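Local coordinates for protein Exo-arabinanase (Penicillium chrysogenum, PDB 3A72) that probably releases arabinobiose from the ends of alpha-1,5-linked arabinan chains, as an exo-acting arabinanase of the sialidase-like superfamily, at residues Glu41-Phe52 with Gly76-Phe84. Numbering follows the deposited sequence.
Sequences ENYSPEPPAVYF and GYGLRYQPF. With AHR (alpha-L-arabinofuranose), chain B.
Glu46 and Arg80 form a two-pronged salt bridge, the guanidinium meeting the carboxylate end-on: NH1 to OE1 and NH2 to OE2, each 2.9 Å, with the two planes 56° apart. NH1 approaches OE1 from above the carboxylate plane, whereas NH2 takes the syn lone pair of OE2. That second oxygen also accepts from Val50 N at 3.1 Å, serving both the arginine and the loop's own backbone. A bend at chi3 (-53°) turns the end of the Arg80 chain back toward the glutamate; its NE bonds to Ile107 O, while Thr109 holds Glu46 OE1. Branched Val50 puts CG2 over the centre of one guanidinium face, 3.7 Å from Arg80 CZ. Nearby, Val50 O accepts a hydrogen bond from Leu79 N and a CA-H...O contact from Gly78, where any CB would strike Val50 CG2.

Flat Phe52 takes CH-pi contacts on opposite faces, from Pro83 CB, 3.7 Å from the ring centroid, and Leu79 CB; Leu79 O lies over the latter face. This joins two neighbouring four-stranded antiparallel blades of a six-bladed beta-propeller.

Toward the propeller's centre, polar groups grip the arabinofuranose. Glu41 OE2 accepts hydrogen bonds from Gln82 N, on its anti lone pair, and from the sugar hydroxyl O5, both at 2.7 Å. Gln82 NE2 donates to O5 almost straight (170°) while its OE1 accepts from Glu151 N, fixing the amide's rotation. Tyr43 OH bonds to Glu41 OE1, steadying the carboxylate; aromatic Tyr81 lays one face against the sugar's C5.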
loop_
_atom_site.group_PDB
_atom_site.type_symbol
_atom_site.label_atom_id
_atom_site.label_comp_id
_atom_site.label_asym_id
_atom_site.label_seq_id
_atom_site.Cartn_x
_atom_site.Cartn_y
_atom_site.Cartn_z
ATOM N N GLU A 41 -6.811 7.163 5.000
ATOM C CA GLU A 41 -6.898 7.618 6.371
ATOM C C GLU A 41 -7.678 8.929 6.416
ATOM O O GLU A 41 -7.316 9.897 5.723
ATOM C CB GLU A 41 -5.514 7.879 6.963
ATOM C CG GLU A 41 -4.613 6.640 7.021
ATOM C CD GLU A 41 -3.181 6.909 7.405
ATOM O OE1 GLU A 41 -2.805 8.102 7.589
ATOM O OE2 GLU A 41 -2.388 5.917 7.469
ATOM N N ASN A 42 -8.756 8.935 7.194
ATOM C CA ASN A 42 -9.758 10.012 7.177
ATOM C C ASN A 42 -9.793 10.625 8.560
ATOM O O ASN A 42 -10.323 10.011 9.527
ATOM C CB ASN A 42 -11.076 9.388 6.741
ATOM C CG ASN A 42 -12.173 10.385 6.439
ATOM O OD1 ASN A 42 -13.192 10.531 7.229
ATOM N ND2 ASN A 42 -12.066 11.079 5.428
ATOM N N TYR A 43 -9.199 11.786 8.697
ATOM C CA TYR A 43 -8.917 12.405 10.022
ATOM C C TYR A 43 -10.078 13.298 10.460
ATOM O O TYR A 43 -9.968 14.491 10.668
ATOM C CB TYR A 43 -7.605 13.158 9.979
ATOM C CG TYR A 43 -6.377 12.301 9.791
ATOM C CD1 TYR A 43 -5.538 12.039 10.856
ATOM C CD2 TYR A 43 -6.052 11.739 8.542
ATOM C CE1 TYR A 43 -4.399 11.253 10.732
ATOM C CE2 TYR A 43 -4.899 10.947 8.423
ATOM C CZ TYR A 43 -4.104 10.706 9.523
ATOM O OH TYR A 43 -2.968 9.937 9.435
ATOM N N SER A 44 -11.219 12.670 10.643
ATOM C CA SER A 44 -12.426 13.348 11.106
ATOM C C SER A 44 -12.278 13.628 12.605
ATOM O O SER A 44 -11.677 12.887 13.356
ATOM C CB SER A 44 -13.640 12.544 10.760
ATOM O OG SER A 44 -13.602 11.231 11.326
ATOM N N PRO A 45 -12.928 14.721 13.076
ATOM C CA PRO A 45 -12.932 14.964 14.518
ATOM C C PRO A 45 -13.712 13.915 15.267
ATOM O O PRO A 45 -14.748 13.415 14.801
ATOM C CB PRO A 45 -13.677 16.325 14.621
ATOM C CG PRO A 45 -13.953 16.804 13.302
ATOM C CD PRO A 45 -13.665 15.737 12.306
ATOM N N GLU A 46 -13.196 13.505 16.443
ATOM C CA GLU A 46 -13.742 12.442 17.245
ATOM C C GLU A 46 -14.243 12.984 18.558
ATOM O O GLU A 46 -13.667 13.966 19.081
ATOM C CB GLU A 46 -12.637 11.407 17.535
ATOM C CG GLU A 46 -12.036 10.760 16.287
ATOM C CD GLU A 46 -10.970 9.773 16.656
ATOM O OE1 GLU A 46 -9.889 10.233 17.106
ATOM O OE2 GLU A 46 -11.185 8.537 16.535
ATOM N N PRO A 47 -15.244 12.372 19.171
ATOM C CA PRO A 47 -16.031 11.227 18.673
ATOM C C PRO A 47 -16.963 11.647 17.555
ATOM O O PRO A 47 -17.258 12.856 17.323
ATOM C CB PRO A 47 -16.857 10.811 19.918
ATOM C CG PRO A 47 -17.013 12.080 20.658
ATOM C CD PRO A 47 -15.704 12.858 20.506
ATOM N N PRO A 48 -17.528 10.713 16.825
ATOM C CA PRO A 48 -17.280 9.286 16.971
ATOM C C PRO A 48 -15.970 8.847 16.395
ATOM O O PRO A 48 -15.227 9.637 15.790
ATOM C CB PRO A 48 -18.413 8.652 16.121
ATOM C CG PRO A 48 -18.721 9.681 15.111
ATOM C CD PRO A 48 -18.517 11.009 15.772
ATOM N N ALA A 49 -15.622 7.610 16.576
ATOM C CA ALA A 49 -14.301 7.097 16.189
ATOM C C ALA A 49 -14.108 7.150 14.656
ATOM O O ALA A 49 -15.046 6.939 13.880
ATOM C CB ALA A 49 -14.127 5.664 16.663
ATOM N N VAL A 50 -12.872 7.421 14.250
ATOM C CA VAL A 50 -12.558 7.484 12.823
ATOM C C VAL A 50 -12.850 6.132 12.139
ATOM O O VAL A 50 -12.869 5.053 12.742
ATOM C CB VAL A 50 -11.109 7.930 12.586
ATOM C CG1 VAL A 50 -10.907 9.387 12.977
ATOM C CG2 VAL A 50 -10.099 6.991 13.288
ATOM N N TYR A 51 -13.080 6.244 10.820
ATOM C CA TYR A 51 -13.451 5.130 9.972
ATOM C C TYR A 51 -12.708 5.233 8.655
ATOM O O TYR A 51 -12.151 6.295 8.320
ATOM C CB TYR A 51 -15.026 5.130 9.736
ATOM C CG TYR A 51 -15.459 6.469 9.154
ATOM C CD1 TYR A 51 -15.365 6.775 7.800
ATOM C CD2 TYR A 51 -15.946 7.468 9.960
ATOM C CE1 TYR A 51 -15.717 7.982 7.268
ATOM C CE2 TYR A 51 -16.311 8.698 9.443
ATOM C CZ TYR A 51 -16.194 8.954 8.089
ATOM O OH TYR A 51 -16.559 10.180 7.606
ATOM N N PHE A 52 -12.747 4.182 7.849
ATOM C CA PHE A 52 -12.240 4.234 6.479
ATOM C C PHE A 52 -13.396 4.388 5.481
ATOM O O PHE A 52 -14.229 3.500 5.382
ATOM C CB PHE A 52 -11.425 3.017 6.126
ATOM C CG PHE A 52 -10.146 2.841 6.914
ATOM C CD1 PHE A 52 -9.234 3.890 7.072
ATOM C CD2 PHE A 52 -9.840 1.610 7.479
ATOM C CE1 PHE A 52 -8.058 3.689 7.797
ATOM C CE2 PHE A 52 -8.665 1.409 8.164
ATOM C CZ PHE A 52 -7.778 2.460 8.326
ATOM N N GLY A 76 -13.630 -0.340 18.811
ATOM C CA GLY A 76 -14.177 0.943 19.075
ATOM C C GLY A 76 -13.151 2.063 19.174
ATOM O O GLY A 76 -13.496 3.158 19.603
ATOM N N TYR A 77 -11.925 1.811 18.814
ATOM C CA TYR A 77 -10.823 2.770 18.901
ATOM C C TYR A 77 -10.856 3.758 17.754
ATOM O O TYR A 77 -10.563 4.967 17.919
ATOM C CB TYR A 77 -9.462 2.098 18.907
ATOM C CG TYR A 77 -9.191 1.075 19.989
ATOM C CD1 TYR A 77 -9.932 1.011 21.165
ATOM C CD2 TYR A 77 -8.198 0.118 19.827
ATOM C CE1 TYR A 77 -9.662 0.050 22.126
ATOM C CE2 TYR A 77 -7.923 -0.843 20.753
ATOM C CZ TYR A 77 -8.652 -0.885 21.892
ATOM O OH TYR A 77 -8.362 -1.887 22.816
ATOM N N GLY A 78 -11.148 3.245 16.556
ATOM C CA GLY A 78 -11.053 4.001 15.302
ATOM C C GLY A 78 -10.158 3.262 14.318
ATOM O O GLY A 78 -9.048 2.851 14.662
ATOM N N LEU A 79 -10.683 3.100 13.096
ATOM C CA LEU A 79 -9.843 2.557 11.988
ATOM C C LEU A 79 -9.106 3.729 11.408
ATOM O O LEU A 79 -9.671 4.545 10.662
ATOM C CB LEU A 79 -10.691 1.811 10.976
ATOM C CG LEU A 79 -11.450 0.602 11.499
ATOM C CD1 LEU A 79 -12.054 -0.202 10.351
ATOM C CD2 LEU A 79 -10.574 -0.289 12.419
ATOM N N ARG A 80 -7.869 3.893 11.849
ATOM C CA ARG A 80 -7.164 5.158 11.809
ATOM C C ARG A 80 -6.069 5.280 10.785
ATOM O O ARG A 80 -5.960 6.300 10.094
ATOM C CB ARG A 80 -6.601 5.463 13.222
ATOM C CG ARG A 80 -6.065 6.885 13.376
ATOM C CD ARG A 80 -5.607 7.179 14.838
ATOM N NE ARG A 80 -6.679 6.857 15.784
ATOM C CZ ARG A 80 -7.713 7.598 16.073
ATOM N NH1 ARG A 80 -7.797 8.859 15.609
ATOM N NH2 ARG A 80 -8.667 7.124 16.856
ATOM N N TYR A 81 -5.199 4.260 10.720
ATOM C CA TYR A 81 -4.010 4.298 9.883
ATOM C C TYR A 81 -3.991 3.114 8.876
ATOM O O TYR A 81 -4.397 1.995 9.193
ATOM C CB TYR A 81 -2.729 4.207 10.670
ATOM C CG TYR A 81 -2.281 5.441 11.433
ATOM C CD1 TYR A 81 -2.890 6.697 11.293
ATOM C CD2 TYR A 81 -1.192 5.335 12.316
ATOM C CE1 TYR A 81 -2.425 7.800 12.024
ATOM C CE2 TYR A 81 -0.743 6.401 13.028
ATOM C CZ TYR A 81 -1.372 7.646 12.879
ATOM O OH TYR A 81 -0.916 8.766 13.575
ATOM N N GLN A 82 -3.451 3.420 7.705
ATOM C CA GLN A 82 -2.875 2.414 6.816
ATOM C C GLN A 82 -3.868 1.340 6.352
ATOM O O GLN A 82 -3.647 0.159 6.481
ATOM C CB GLN A 82 -1.654 1.781 7.494
ATOM C CG GLN A 82 -0.584 2.830 7.770
ATOM C CD GLN A 82 0.111 2.732 9.108
ATOM O OE1 GLN A 82 0.157 1.652 9.732
ATOM N NE2 GLN A 82 0.696 3.831 9.539
ATOM N N PRO A 83 -4.964 1.791 5.703
ATOM C CA PRO A 83 -5.890 0.827 5.107
ATOM C C PRO A 83 -5.236 0.124 3.935
ATOM O O PRO A 83 -4.204 0.532 3.376
ATOM C CB PRO A 83 -7.043 1.715 4.616
ATOM C CG PRO A 83 -6.366 3.018 4.266
ATOM C CD PRO A 83 -5.314 3.165 5.363
ATOM N N PHE A 84 -5.874 -0.949 3.488
ATOM C CA PHE A 84 -5.484 -1.691 2.284
ATOM C C PHE A 84 -6.688 -2.458 1.808
ATOM O O PHE A 84 -7.255 -3.257 2.564
ATOM C CB PHE A 84 -4.312 -2.680 2.550
ATOM C CG PHE A 84 -3.776 -3.210 1.254
ATOM C CD1 PHE A 84 -2.924 -2.451 0.509
ATOM C CD2 PHE A 84 -4.175 -4.421 0.726
ATOM C CE1 PHE A 84 -2.459 -2.823 -0.714
ATOM C CE2 PHE A 84 -3.716 -4.837 -0.504
ATOM C CZ PHE A 84 -2.856 -4.058 -1.233
HETATM O O5 AHR B . 0.186 6.314 8.089
HETATM C C5 AHR B . 0.209 7.344 9.120
HETATM C C4 AHR B . 1.653 7.651 9.459
HETATM O O4 AHR B . 2.243 6.451 10.065
HETATM C C3 AHR B . 1.766 8.665 10.589
HETATM O O3 AHR B . 1.710 10.020 10.099
HETATM C C2 AHR B . 3.188 8.358 11.104
HETATM O O2 AHR B . 3.373 8.745 12.485
HETATM C C1 AHR B . 3.288 6.833 10.956
HETATM O O HOH W 1 -9.532 6.836 9.091
HETATM O O HOH W 2 -7.681 8.563 10.630
HETATM O O HOH W 3 -11.863 7.152 19.082
#